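Local atomic coordinates of uncharacterized protein DUF1185 (Bordetella bronchiseptica RB50, PDB entry 3BYQ), a protein that is of unknown function but may act in amino-acid metabolism and has a variant of the Bacillus chorismate mutase fold. Residues 12-17 / 69-74; 147-152 / 165-170; 63-68 / 104-109; 39-44 / 51-56. All coordinates share one frame; numbering follows the deposited sequence.

Interaction 1: 12-17 / 69-74; sequences LIVETT and VDTLGK. With EDO (1,2-ethanediol), chain Y.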
loop_
_atom_site.group_PDB
_atom_site.type_symbol
_atom_site.label_atom_id
_atom_site.label_comp_id
_atom_site.label_asym_id
_atom_site.label_seq_id
_atom_site.Cartn_x
_atom_site.Cartn_y
_atom_site.Cartn_z
ATOM N N LEU B 12 -5.777 -15.576 14.019
ATOM C CA LEU B 12 -6.268 -15.034 15.275
ATOM C C LEU B 12 -5.294 -13.931 15.633
ATOM O O LEU B 12 -4.110 -14.173 15.619
ATOM C CB LEU B 12 -6.253 -16.107 16.347
ATOM C CG LEU B 12 -6.653 -15.691 17.769
ATOM C CD1 LEU B 12 -8.089 -15.254 17.774
ATOM C CD2 LEU B 12 -6.456 -16.853 18.722
ATOM N N ILE B 13 -5.782 -12.716 15.872
ATOM C CA ILE B 13 -4.875 -11.656 16.320
ATOM C C ILE B 13 -5.404 -11.072 17.604
ATOM O O ILE B 13 -6.620 -10.926 17.814
ATOM C CB ILE B 13 -4.578 -10.571 15.285
ATOM C CG1 ILE B 13 -5.827 -9.754 14.973
ATOM C CG2 ILE B 13 -3.992 -11.199 14.013
ATOM C CD1 ILE B 13 -5.597 -8.647 13.952
ATOM N N VAL B 14 -4.465 -10.808 18.506
ATOM C CA VAL B 14 -4.776 -10.200 19.808
ATOM C C VAL B 14 -3.861 -8.997 19.937
ATOM O O VAL B 14 -2.661 -9.137 19.978
ATOM C CB VAL B 14 -4.630 -11.115 21.049
ATOM C CG1 VAL B 14 -5.019 -10.355 22.326
ATOM C CG2 VAL B 14 -5.501 -12.384 20.873
ATOM N N GLU B 15 -4.465 -7.820 19.977
ATOM C CA GLU B 15 -3.745 -6.562 20.120
ATOM C C GLU B 15 -3.988 -6.035 21.518
ATOM O O GLU B 15 -5.126 -5.789 21.907
ATOM C CB GLU B 15 -4.282 -5.561 19.076
ATOM C CG GLU B 15 -3.616 -4.204 19.088
ATOM C CD GLU B 15 -4.410 -3.161 18.314
ATOM O OE1 GLU B 15 -5.556 -2.777 18.707
ATOM O OE2 GLU B 15 -3.856 -2.696 17.293
ATOM N N THR B 16 -2.921 -5.838 22.261
ATOM C CA THR B 16 -3.000 -5.323 23.621
ATOM C C THR B 16 -2.429 -3.922 23.593
ATOM O O THR B 16 -1.287 -3.725 23.172
ATOM C CB THR B 16 -2.201 -6.185 24.605
ATOM O OG1 THR B 16 -2.620 -7.567 24.488
ATOM C CG2 THR B 16 -2.390 -5.700 26.036
ATOM N N THR B 17 -3.261 -2.958 23.989
ATOM C CA THR B 17 -2.841 -1.562 24.050
ATOM C C THR B 17 -2.722 -1.083 25.494
ATOM O O THR B 17 -3.680 -1.101 26.272
ATOM C CB THR B 17 -3.825 -0.661 23.302
ATOM O OG1 THR B 17 -3.927 -1.096 21.938
ATOM C CG2 THR B 17 -3.366 0.799 23.343
ATOM N N VAL B 69 -14.089 -15.957 22.354
ATOM C CA VAL B 69 -14.456 -16.041 23.781
ATOM C C VAL B 69 -13.427 -16.866 24.526
ATOM O O VAL B 69 -12.995 -16.494 25.625
ATOM C CB VAL B 69 -15.886 -16.576 23.998
ATOM C CG1 VAL B 69 -16.108 -17.003 25.448
ATOM C CG2 VAL B 69 -16.862 -15.502 23.597
ATOM N N ASP B 70 -13.006 -17.966 23.927
ATOM C CA ASP B 70 -11.989 -18.809 24.558
ATOM C C ASP B 70 -10.657 -18.058 24.731
ATOM O O ASP B 70 -9.893 -18.312 25.654
ATOM C CB ASP B 70 -11.743 -20.098 23.772
ATOM C CG ASP B 70 -12.946 -21.068 23.806
ATOM O OD1 ASP B 70 -13.907 -20.825 24.579
ATOM O OD2 ASP B 70 -12.921 -22.071 23.035
ATOM N N THR B 71 -10.392 -17.123 23.833
ATOM C CA THR B 71 -9.141 -16.353 23.843
ATOM C C THR B 71 -9.156 -15.237 24.861
ATOM O O THR B 71 -8.215 -15.075 25.625
ATOM C CB THR B 71 -8.856 -15.762 22.419
ATOM O OG1 THR B 71 -8.767 -16.845 21.476
ATOM C CG2 THR B 71 -7.605 -14.882 22.378
ATOM N N LEU B 72 -10.240 -14.460 24.883
ATOM C CA LEU B 72 -10.320 -13.307 25.751
ATOM C C LEU B 72 -10.948 -13.557 27.113
ATOM O O LEU B 72 -10.717 -12.782 28.048
ATOM C CB LEU B 72 -11.073 -12.174 25.072
ATOM C CG LEU B 72 -10.424 -11.521 23.851
ATOM C CD1 LEU B 72 -11.340 -10.405 23.266
ATOM C CD2 LEU B 72 -9.042 -10.937 24.193
ATOM N N GLY B 73 -11.738 -14.628 27.187
ATOM C CA GLY B 73 -12.506 -14.998 28.371
ATOM C C GLY B 73 -13.905 -14.437 28.236
ATOM O O GLY B 73 -14.102 -13.255 27.972
ATOM N N LYS B 74 -14.888 -15.310 28.417
ATOM C CA LYS B 74 -16.304 -14.960 28.243
ATOM C C LYS B 74 -16.744 -13.785 29.104
ATOM O O LYS B 74 -17.569 -12.989 28.683
ATOM C CB LYS B 74 -17.206 -16.183 28.533
HETATM C C1 EDO Y . -1.089 -10.032 25.942
HETATM O O1 EDO Y . -1.793 -9.058 26.694
HETATM C C2 EDO Y . 0.382 -9.797 26.184
HETATM O O2 EDO Y . 0.643 -10.156 27.537
#

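Interaction 2: 147-152 / 165-170; sequences NSIEIG and ALVMGT. With EDO (1,2-ethanediol), chain T; EDO (1,2-ethanediol), chain O.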
loop_
_atom_site.group_PDB
_atom_site.type_symbol
_atom_site.label_atom_id
_atom_site.label_comp_id
_atom_site.label_asym_id
_atom_site.label_seq_id
_atom_site.Cartn_x
_atom_site.Cartn_y
_atom_site.Cartn_z
ATOM N N ASN B 147 -14.204 2.201 18.831
ATOM C CA ASN B 147 -12.809 1.900 18.587
ATOM C C ASN B 147 -12.635 1.156 17.272
ATOM O O ASN B 147 -13.610 0.936 16.550
ATOM C CB ASN B 147 -12.253 1.028 19.729
ATOM C CG ASN B 147 -10.813 1.329 20.056
ATOM O OD1 ASN B 147 -10.022 1.775 19.212
ATOM N ND2 ASN B 147 -10.466 1.127 21.326
ATOM N N SER B 148 -11.391 0.802 16.967
ATOM C CA SER B 148 -11.099 0.127 15.698
ATOM C C SER B 148 -9.925 -0.774 15.816
ATOM O O SER B 148 -9.047 -0.547 16.644
ATOM C CB SER B 148 -10.739 1.174 14.606
ATOM O OG SER B 148 -11.784 2.080 14.375
ATOM N N ILE B 149 -9.939 -1.824 15.003
ATOM C CA ILE B 149 -8.785 -2.712 14.851
ATOM C C ILE B 149 -8.625 -3.036 13.349
ATOM O O ILE B 149 -9.613 -3.216 12.645
ATOM C CB ILE B 149 -8.883 -3.967 15.700
ATOM C CG1 ILE B 149 -7.588 -4.773 15.572
ATOM C CG2 ILE B 149 -10.096 -4.804 15.281
ATOM C CD1 ILE B 149 -7.509 -6.037 16.469
ATOM N N GLU B 150 -7.394 -3.080 12.873
ATOM C CA GLU B 150 -7.153 -3.414 11.468
ATOM C C GLU B 150 -7.053 -4.913 11.272
ATOM O O GLU B 150 -6.365 -5.593 12.029
ATOM C CB GLU B 150 -5.859 -2.760 10.950
ATOM C CG GLU B 150 -5.809 -2.759 9.418
ATOM C CD GLU B 150 -4.504 -2.326 8.832
ATOM O OE1 GLU B 150 -3.511 -3.059 9.033
ATOM O OE2 GLU B 150 -4.490 -1.280 8.141
ATOM N N ILE B 151 -7.701 -5.427 10.232
ATOM C CA ILE B 151 -7.589 -6.840 9.890
ATOM C C ILE B 151 -7.061 -6.987 8.468
ATOM O O ILE B 151 -7.082 -6.032 7.663
ATOM C CB ILE B 151 -8.950 -7.601 10.006
ATOM C CG1 ILE B 151 -9.963 -7.132 8.948
ATOM C CG2 ILE B 151 -9.514 -7.464 11.439
ATOM C CD1 ILE B 151 -11.222 -8.039 8.810
ATOM N N GLY B 152 -6.662 -8.207 8.154
ATOM C CA GLY B 152 -6.175 -8.542 6.824
ATOM C C GLY B 152 -5.233 -9.707 6.877
ATOM O O GLY B 152 -4.661 -10.007 7.928
ATOM N N ALA B 165 -14.531 -12.379 9.132
ATOM C CA ALA B 165 -13.944 -12.063 10.418
ATOM C C ALA B 165 -14.915 -11.600 11.478
ATOM O O ALA B 165 -15.951 -10.955 11.167
ATOM C CB ALA B 165 -12.875 -10.947 10.217
ATOM N N LEU B 166 -14.558 -11.919 12.718
ATOM C CA LEU B 166 -15.278 -11.390 13.878
ATOM C C LEU B 166 -14.243 -10.722 14.758
ATOM O O LEU B 166 -13.068 -11.126 14.784
ATOM C CB LEU B 166 -15.974 -12.486 14.663
ATOM C CG LEU B 166 -17.112 -13.215 13.934
ATOM C CD1 LEU B 166 -17.692 -14.319 14.800
ATOM C CD2 LEU B 166 -18.177 -12.236 13.518
ATOM N N VAL B 167 -14.694 -9.726 15.492
ATOM C CA VAL B 167 -13.876 -8.990 16.431
ATOM C C VAL B 167 -14.570 -8.908 17.784
ATOM O O VAL B 167 -15.757 -8.689 17.861
ATOM C CB VAL B 167 -13.592 -7.558 15.936
ATOM C CG1 VAL B 167 -12.774 -6.747 16.980
ATOM C CG2 VAL B 167 -12.882 -7.588 14.587
HETATM N N MSE B 168 -13.783 -9.115 18.847
HETATM C CA MSE B 168 -14.219 -8.853 20.226
HETATM C C MSE B 168 -13.126 -8.114 20.966
HETATM O O MSE B 168 -11.939 -8.268 20.661
HETATM C CB MSE B 168 -14.574 -10.099 21.016
HETATM C CG MSE B 168 -15.773 -10.879 20.446
HETATM SE SE MSE B 168 -16.125 -12.382 21.606
HETATM C CE MSE B 168 -17.293 -13.352 20.420
ATOM N N GLY B 169 -13.550 -7.353 21.953
ATOM C CA GLY B 169 -12.644 -6.554 22.773
ATOM C C GLY B 169 -13.141 -6.412 24.193
ATOM O O GLY B 169 -14.311 -6.666 24.473
ATOM N N THR B 170 -12.229 -5.960 25.060
ATOM C CA THR B 170 -12.430 -6.011 26.522
ATOM C C THR B 170 -12.852 -4.730 27.233
ATOM O O THR B 170 -13.216 -4.782 28.413
ATOM C CB THR B 170 -11.159 -6.511 27.216
ATOM O OG1 THR B 170 -10.104 -5.559 26.992
ATOM C CG2 THR B 170 -10.790 -7.859 26.685
HETATM C C1 EDO T . -9.607 -3.640 29.958
HETATM O O1 EDO T . -10.154 -3.415 28.662
HETATM C C2 EDO T . -10.673 -3.698 31.050
HETATM O O2 EDO T . -11.970 -3.553 30.488
HETATM C C1 EDO O . -2.545 -4.431 14.455
HETATM O O1 EDO O . -2.889 -3.528 13.392
HETATM C C2 EDO O . -3.643 -5.470 14.599
HETATM O O2 EDO O . -3.978 -6.004 13.307
#

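Interaction 3: 63-68 / 104-109; sequences LLATEL and WAMRSV. With EDO (1,2-ethanediol), chain C.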
loop_
_atom_site.group_PDB
_atom_site.type_symbol
_atom_site.label_atom_id
_atom_site.label_comp_id
_atom_site.label_asym_id
_atom_site.label_seq_id
_atom_site.Cartn_x
_atom_site.Cartn_y
_atom_site.Cartn_z
ATOM N N LEU B 63 -17.951 -20.885 15.053
ATOM C CA LEU B 63 -16.579 -21.328 15.227
ATOM C C LEU B 63 -15.661 -20.171 15.660
ATOM O O LEU B 63 -14.866 -20.262 16.623
ATOM C CB LEU B 63 -16.067 -21.917 13.898
ATOM C CG LEU B 63 -14.636 -22.469 13.938
ATOM C CD1 LEU B 63 -14.527 -23.774 14.778
ATOM C CD2 LEU B 63 -14.114 -22.627 12.506
ATOM N N LEU B 64 -15.749 -19.083 14.918
ATOM C CA LEU B 64 -14.870 -17.910 15.143
ATOM C C LEU B 64 -15.218 -17.203 16.437
ATOM O O LEU B 64 -14.336 -16.770 17.185
ATOM C CB LEU B 64 -14.938 -16.930 13.962
ATOM C CG LEU B 64 -14.569 -17.530 12.589
ATOM C CD1 LEU B 64 -14.545 -16.435 11.492
ATOM C CD2 LEU B 64 -13.294 -18.284 12.578
ATOM N N ALA B 65 -16.510 -17.099 16.710
ATOM C CA ALA B 65 -16.955 -16.406 17.926
ATOM C C ALA B 65 -16.500 -17.195 19.138
ATOM O O ALA B 65 -16.063 -16.639 20.116
ATOM C CB ALA B 65 -18.510 -16.190 17.937
ATOM N N THR B 66 -16.626 -18.505 19.059
ATOM C CA THR B 66 -16.191 -19.392 20.171
ATOM C C THR B 66 -14.704 -19.249 20.436
ATOM O O THR B 66 -14.258 -19.173 21.581
ATOM C CB THR B 66 -16.575 -20.863 19.907
ATOM O OG1 THR B 66 -18.006 -20.928 19.752
ATOM C CG2 THR B 66 -16.161 -21.751 21.041
ATOM N N GLU B 67 -13.937 -19.143 19.367
ATOM C CA GLU B 67 -12.498 -18.989 19.505
ATOM C C GLU B 67 -12.149 -17.702 20.233
ATOM O O GLU B 67 -11.239 -17.652 21.060
ATOM C CB GLU B 67 -11.822 -18.984 18.145
ATOM C CG GLU B 67 -10.347 -18.847 18.229
ATOM C CD GLU B 67 -9.652 -18.863 16.866
ATOM O OE1 GLU B 67 -10.262 -18.409 15.859
ATOM O OE2 GLU B 67 -8.488 -19.326 16.827
ATOM N N LEU B 68 -12.883 -16.649 19.904
ATOM C CA LEU B 68 -12.639 -15.327 20.503
ATOM C C LEU B 68 -12.973 -15.334 21.990
ATOM O O LEU B 68 -12.206 -14.835 22.814
ATOM C CB LEU B 68 -13.396 -14.241 19.763
ATOM C CG LEU B 68 -12.837 -13.787 18.404
ATOM C CD1 LEU B 68 -13.844 -12.881 17.635
ATOM C CD2 LEU B 68 -11.473 -13.090 18.606
ATOM N N TRP B 104 -25.352 -12.868 14.008
ATOM C CA TRP B 104 -26.285 -13.689 14.807
ATOM C C TRP B 104 -25.564 -14.779 15.551
ATOM O O TRP B 104 -25.825 -15.043 16.731
ATOM C CB TRP B 104 -27.409 -14.233 13.939
ATOM C CG TRP B 104 -28.302 -13.133 13.398
ATOM C CD1 TRP B 104 -28.014 -11.783 13.293
ATOM C CD2 TRP B 104 -29.578 -13.315 12.785
ATOM N NE1 TRP B 104 -29.071 -11.126 12.694
ATOM C CE2 TRP B 104 -30.033 -12.042 12.372
ATOM C CE3 TRP B 104 -30.380 -14.432 12.549
ATOM C CZ2 TRP B 104 -31.247 -11.861 11.719
ATOM C CZ3 TRP B 104 -31.583 -14.250 11.918
ATOM C CH2 TRP B 104 -32.010 -12.970 11.514
ATOM N N ALA B 105 -24.616 -15.409 14.884
ATOM C CA ALA B 105 -23.813 -16.444 15.543
ATOM C C ALA B 105 -23.083 -15.885 16.740
ATOM O O ALA B 105 -23.067 -16.478 17.821
ATOM C CB ALA B 105 -22.819 -17.101 14.551
HETATM N N MSE B 106 -22.449 -14.737 16.558
HETATM C CA MSE B 106 -21.687 -14.140 17.649
HETATM C C MSE B 106 -22.597 -13.730 18.795
HETATM O O MSE B 106 -22.329 -14.012 19.965
HETATM C CB MSE B 106 -20.829 -12.968 17.147
HETATM C CG MSE B 106 -20.064 -12.302 18.271
HETATM SE SE MSE B 106 -18.593 -11.290 17.703
HETATM C CE MSE B 106 -19.532 -10.152 16.562
ATOM N N ARG B 107 -23.697 -13.075 18.471
ATOM C CA ARG B 107 -24.618 -12.677 19.511
ATOM C C ARG B 107 -25.134 -13.882 20.282
ATOM O O ARG B 107 -25.245 -13.831 21.513
ATOM C CB ARG B 107 -25.721 -11.782 18.950
ATOM C CG ARG B 107 -25.097 -10.452 18.582
ATOM C CD ARG B 107 -26.045 -9.603 17.831
ATOM N NE ARG B 107 -27.082 -9.098 18.703
ATOM C CZ ARG B 107 -28.086 -8.362 18.269
ATOM N NH1 ARG B 107 -28.189 -8.083 16.980
ATOM N NH2 ARG B 107 -29.000 -7.924 19.112
ATOM N N SER B 108 -25.358 -15.005 19.597
ATOM C CA SER B 108 -25.830 -16.214 20.290
ATOM C C SER B 108 -24.771 -16.809 21.232
ATOM O O SER B 108 -25.080 -17.220 22.344
ATOM C CB SER B 108 -26.326 -17.258 19.286
ATOM O OG SER B 108 -27.488 -16.746 18.631
ATOM N N VAL B 109 -23.521 -16.809 20.786
ATOM C CA VAL B 109 -22.391 -17.275 21.607
ATOM C C VAL B 109 -22.253 -16.439 22.871
ATOM O O VAL B 109 -21.972 -16.951 23.941
ATOM C CB VAL B 109 -21.070 -17.291 20.809
ATOM C CG1 VAL B 109 -19.828 -17.322 21.715
ATOM C CG2 VAL B 109 -21.132 -18.422 19.778
HETATM C C1 EDO C . -27.690 -7.859 11.072
HETATM O O1 EDO C . -28.272 -8.030 12.376
HETATM C C2 EDO C . -28.466 -8.634 10.008
HETATM O O2 EDO C . -29.476 -7.798 9.452
#

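Interaction 4: 39-44 / 51-56; sequences RNPYAG and MPFMAE. With EDO (1,2-ethanediol), chain S.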
loop_
_atom_site.group_PDB
_atom_site.type_symbol
_atom_site.label_atom_id
_atom_site.label_comp_id
_atom_site.label_asym_id
_atom_site.label_seq_id
_atom_site.Cartn_x
_atom_site.Cartn_y
_atom_site.Cartn_z
ATOM N N ARG B 39 -13.102 -20.695 0.262
ATOM C CA ARG B 39 -13.351 -20.652 -1.171
ATOM C C ARG B 39 -14.699 -19.997 -1.386
ATOM O O ARG B 39 -15.645 -20.218 -0.623
ATOM C CB ARG B 39 -13.367 -22.068 -1.752
ATOM C CG ARG B 39 -13.534 -22.094 -3.256
ATOM C CD ARG B 39 -13.360 -23.501 -3.804
ATOM N NE ARG B 39 -14.396 -24.392 -3.320
ATOM C CZ ARG B 39 -15.628 -24.482 -3.827
ATOM N NH1 ARG B 39 -16.003 -23.687 -4.809
ATOM N NH2 ARG B 39 -16.491 -25.355 -3.298
ATOM N N ASN B 40 -14.787 -19.193 -2.437
ATOM C CA ASN B 40 -16.046 -18.589 -2.820
ATOM C C ASN B 40 -16.745 -19.479 -3.838
ATOM O O ASN B 40 -16.321 -19.530 -4.983
ATOM C CB ASN B 40 -15.825 -17.209 -3.456
ATOM C CG ASN B 40 -17.109 -16.477 -3.750
ATOM O OD1 ASN B 40 -18.184 -17.050 -3.672
ATOM N ND2 ASN B 40 -17.001 -15.190 -4.075
ATOM N N PRO B 41 -17.830 -20.173 -3.447
ATOM C CA PRO B 41 -18.482 -21.057 -4.428
ATOM C C PRO B 41 -19.196 -20.355 -5.593
ATOM O O PRO B 41 -19.644 -21.043 -6.529
ATOM C CB PRO B 41 -19.542 -21.792 -3.592
ATOM C CG PRO B 41 -19.224 -21.532 -2.211
ATOM C CD PRO B 41 -18.560 -20.193 -2.174
ATOM N N TYR B 42 -19.322 -19.021 -5.515
ATOM C CA TYR B 42 -20.029 -18.204 -6.528
ATOM C C TYR B 42 -19.170 -17.245 -7.330
ATOM O O TYR B 42 -19.691 -16.439 -8.118
ATOM C CB TYR B 42 -21.163 -17.434 -5.845
ATOM C CG TYR B 42 -21.990 -18.386 -5.035
ATOM C CD1 TYR B 42 -22.850 -19.273 -5.658
ATOM C CD2 TYR B 42 -21.876 -18.445 -3.652
ATOM C CE1 TYR B 42 -23.586 -20.187 -4.922
ATOM C CE2 TYR B 42 -22.594 -19.345 -2.921
ATOM C CZ TYR B 42 -23.446 -20.226 -3.565
ATOM O OH TYR B 42 -24.197 -21.129 -2.852
ATOM N N ALA B 43 -17.866 -17.307 -7.080
ATOM C CA ALA B 43 -16.909 -16.412 -7.761
ATOM C C ALA B 43 -17.054 -16.602 -9.235
ATOM O O ALA B 43 -17.102 -17.752 -9.731
ATOM C CB ALA B 43 -15.468 -16.721 -7.371
ATOM N N GLY B 44 -17.120 -15.481 -9.933
ATOM C CA GLY B 44 -17.160 -15.495 -11.380
ATOM C C GLY B 44 -18.480 -15.613 -12.083
ATOM O O GLY B 44 -18.534 -15.716 -13.315
HETATM N N MSE B 51 -29.069 -17.702 -0.273
HETATM C CA MSE B 51 -29.653 -18.014 1.051
HETATM C C MSE B 51 -29.075 -19.286 1.676
HETATM O O MSE B 51 -28.784 -19.292 2.874
HETATM C CB MSE B 51 -31.184 -18.019 1.000
HETATM C CG MSE B 51 -31.774 -16.743 0.466
HETATM SE SE MSE B 51 -31.260 -15.173 1.481
HETATM C CE MSE B 51 -32.469 -15.457 2.940
ATOM N N PRO B 52 -28.892 -20.374 0.895
ATOM C CA PRO B 52 -28.249 -21.553 1.459
ATOM C C PRO B 52 -26.847 -21.296 2.014
ATOM O O PRO B 52 -26.506 -21.786 3.090
ATOM C CB PRO B 52 -28.214 -22.527 0.278
ATOM C CG PRO B 52 -29.415 -22.140 -0.529
ATOM C CD PRO B 52 -29.453 -20.661 -0.439
ATOM N N PHE B 53 -26.069 -20.501 1.289
ATOM C CA PHE B 53 -24.701 -20.139 1.693
ATOM C C PHE B 53 -24.746 -19.364 3.011
ATOM O O PHE B 53 -24.042 -19.683 3.977
ATOM C CB PHE B 53 -24.062 -19.327 0.555
ATOM C CG PHE B 53 -22.604 -18.952 0.762
ATOM C CD1 PHE B 53 -21.657 -19.895 1.126
ATOM C CD2 PHE B 53 -22.174 -17.688 0.442
ATOM C CE1 PHE B 53 -20.311 -19.556 1.238
ATOM C CE2 PHE B 53 -20.843 -17.340 0.568
ATOM C CZ PHE B 53 -19.896 -18.294 0.953
HETATM N N MSE B 54 -25.631 -18.392 3.075
HETATM C CA MSE B 54 -25.785 -17.568 4.286
HETATM C C MSE B 54 -26.154 -18.424 5.484
HETATM O O MSE B 54 -25.652 -18.231 6.595
HETATM C CB MSE B 54 -26.805 -16.462 4.076
HETATM C CG MSE B 54 -26.822 -15.462 5.172
HETATM SE SE MSE B 54 -27.861 -13.909 4.747
HETATM C CE MSE B 54 -29.601 -14.697 4.840
ATOM N N ALA B 55 -27.022 -19.404 5.244
ATOM C CA ALA B 55 -27.467 -20.325 6.298
ATOM C C ALA B 55 -26.333 -21.185 6.824
ATOM O O ALA B 55 -26.133 -21.306 8.050
ATOM C CB ALA B 55 -28.610 -21.227 5.791
ATOM N N GLU B 56 -25.563 -21.761 5.917
ATOM C CA GLU B 56 -24.459 -22.621 6.335
ATOM C C GLU B 56 -23.334 -21.863 7.057
ATOM O O GLU B 56 -22.715 -22.385 7.979
ATOM C CB GLU B 56 -23.875 -23.433 5.195
ATOM C CG GLU B 56 -23.053 -24.588 5.758
ATOM C CD GLU B 56 -22.338 -25.413 4.718
ATOM O OE1 GLU B 56 -22.688 -25.300 3.507
ATOM O OE2 GLU B 56 -21.436 -26.188 5.157
HETATM C C1 EDO S . -18.012 -19.441 -12.719
HETATM O O1 EDO S . -18.588 -18.766 -11.593
HETATM C C2 EDO S . -16.654 -19.989 -12.311
HETATM O O2 EDO S . -16.890 -21.156 -11.500
HETATM O O HOH W 1 -26.472 -20.160 -1.679
#

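Interaction 1: 12-17 / 69-74
No ring or other flat group takes part where Leu12 and Val14 meet Thr71; the surfaces involved are one face of a strand and the last turn of a helix, touching through methyls and one hydroxyl. Thr71 is the hub, and its two branches divide the work. CG2 meets Val14 CG2 tip to tip at 3.6 Å, methyl against methyl, while OG1 faces Leu12 CD2, also 3.6 Å away. That second pairing is van der Waals contact with a methyl; the hydroxyl's hydrogen-bond partner is the carbonyl of Glu67, one turn back. The first torsion of Thr71 (chi1 -59°) sets OG1 beside the backbone N and CG2 anti to that N, which lets each branch find its own partner on the strand. Leu72 adds a looser touch, CD2 lying 4.5 Å from Val14 CG1. Right after it the helix stops: Gly73 N still bonds Val69 O at 2.7 Å, but Gly73 turns to positive phi. Farther along the strand, Thr16 OG1 hydrogen-bonds O1 of an ethanediol at 2.8 Å, which Lys30 also binds. This is surface packing that lays the C-terminal turn of helix 51-72 against strand 7-17. Along one side the strand pairs with strand 29-39, and it also pairs antiparallel with a strand of the second subunit, carrying the sheet across the interface.

Interaction 2: 147-152 / 165-170
Ile149 lays its CG2 methyl against the fork of Val167, 3.7 Å from CG1 and 4.0 Å from CG2, the two side chains crossing obliquely. With CG1 of Ile149 turned anti to the backbone N (chi1 -175°), CG2 is the branch left facing Val167. Two residues on, Ile151 reaches its CD1 to Ala165 CB at 3.6 Å. Here the torsion is different: chi1 of 67° puts CG1 between the backbone N and the carbonyl carbon, and the chain then runs out extended to bring its last carbon onto the small alanine. The two strands run in broadly opposite directions but are not hydrogen-bonded neighbours: Ile149 and Val167 have CA atoms 8.2 Å apart. Strand 147-151 bonds strand 130-136, while strand 161-169 lies between strands 79-86 and 29-39, so the two belong to the same mixed sheet without pairing, and meet here through side chains. Polar groups on the other face of 147-152 serve different partners, Ser148 reaching Lys121 of the third subunit and Glu150 bridging to Arg129. All four touching residues are buried and meet through carbon alone, which implies that this contact itself rests on shape fit and exclusion of water and not on directional bonds.

Interaction 3: 63-68 / 104-109
Ala65 is the point where two helices come close, its CB resting on Met106 and Val109 of the other helix. The segment axes approach to 8.7 Å and cross at -40°, both running in broadly the same N-to-C sense. Having only a methyl, Ala65 can bring its CB to 3.8 Å from Met106 CA, practically onto the backbone, and the CA atoms of Ala65 and Met106 are just 5.3 Å apart. Val109, about one turn on from Met106, closes over the same methyl: its CG2 stands 3.9 Å from Ala65 CB. That same CG2 also reaches Thr66 OG1 at 4.0 Å, the two side chains crossing at about a right angle; the valine methyl simply packs on the oxygen, whose hydrogen bond runs to the carbonyl of Thr62. Met106, a selenomethionine here, gives only the base of its side chain to the contact. Its CG turns anti to the backbone N (chi1 178°) and the chain heads for Met168 on strand 161-169. On the same helix Trp104 NE1 donates to O1 of an ethanediol, an oxygen lying in the ring plane at that edge, and Arg107 bonds Tyr141 of the third subunit. With Ala65 and Met106 both packing on strand 161-169, this is a helix-helix crossing at a small residue laid over a beta sheet, the alpha-beta layering of this variant of the chorismate mutase fold.

Interaction 4: 39-44 / 51-56
Tyr42 and Phe53 are joined twice over, once by a T-shaped ring stack and once through a shared water. The tyrosine, part of an Asx turn within the type I beta turn Asn40 to Ala43, points its ring edge at the face of Phe53, with ring planes at 69° and centroids 5.4 Å apart. The closest atom is Tyr42 CE2, which stands over Phe53 CG at 3.7 Å. Further round the phenylalanine ring, Pro41 CD comes in obliquely, 3.9 Å from CE1, the proline crossing the Phe53 side chain at about a right angle. Pro41 CB also lies over one face of the Tyr42 ring, offset toward the rim. The turn is fixed from within: Asn40 OD1 accepts from Tyr42 N at 2.9 Å, though the donor sits above the carbonyl plane. Together these residues tuck the loop after strand 29-39 against the first turn of helix 51-72, and Phe53 goes on to touch Ile162 of strand 161-169. At the polar end, one water lies 2.7 Å from Tyr42 OH and takes the backbone hydrogen of Phe53 N, at 3.0 Å.

Helix 51-72 serves three of the contacts: interaction 4 at its start, interaction 3 in its second half and interaction 1 at its end. Interaction 2 is the core, its centre about 6 Å from the centre of the chain, and Met168 ties it to its neighbours, its CE lying 3.6 Å from Met106 SE of interaction 3 and its O 3.4 Å from Leu72 CD1 of interaction 1. Interaction 1 is a surface contact and interaction 3 partly buried. Interaction 4 stands apart, buried yet with its centre about 19 Å from that of the chain. Chemistry follows place: aliphatic carbon in interaction 2, aliphatic packing edged by a threonine in 1 and 3, aromatic rings with a bridging water in 4.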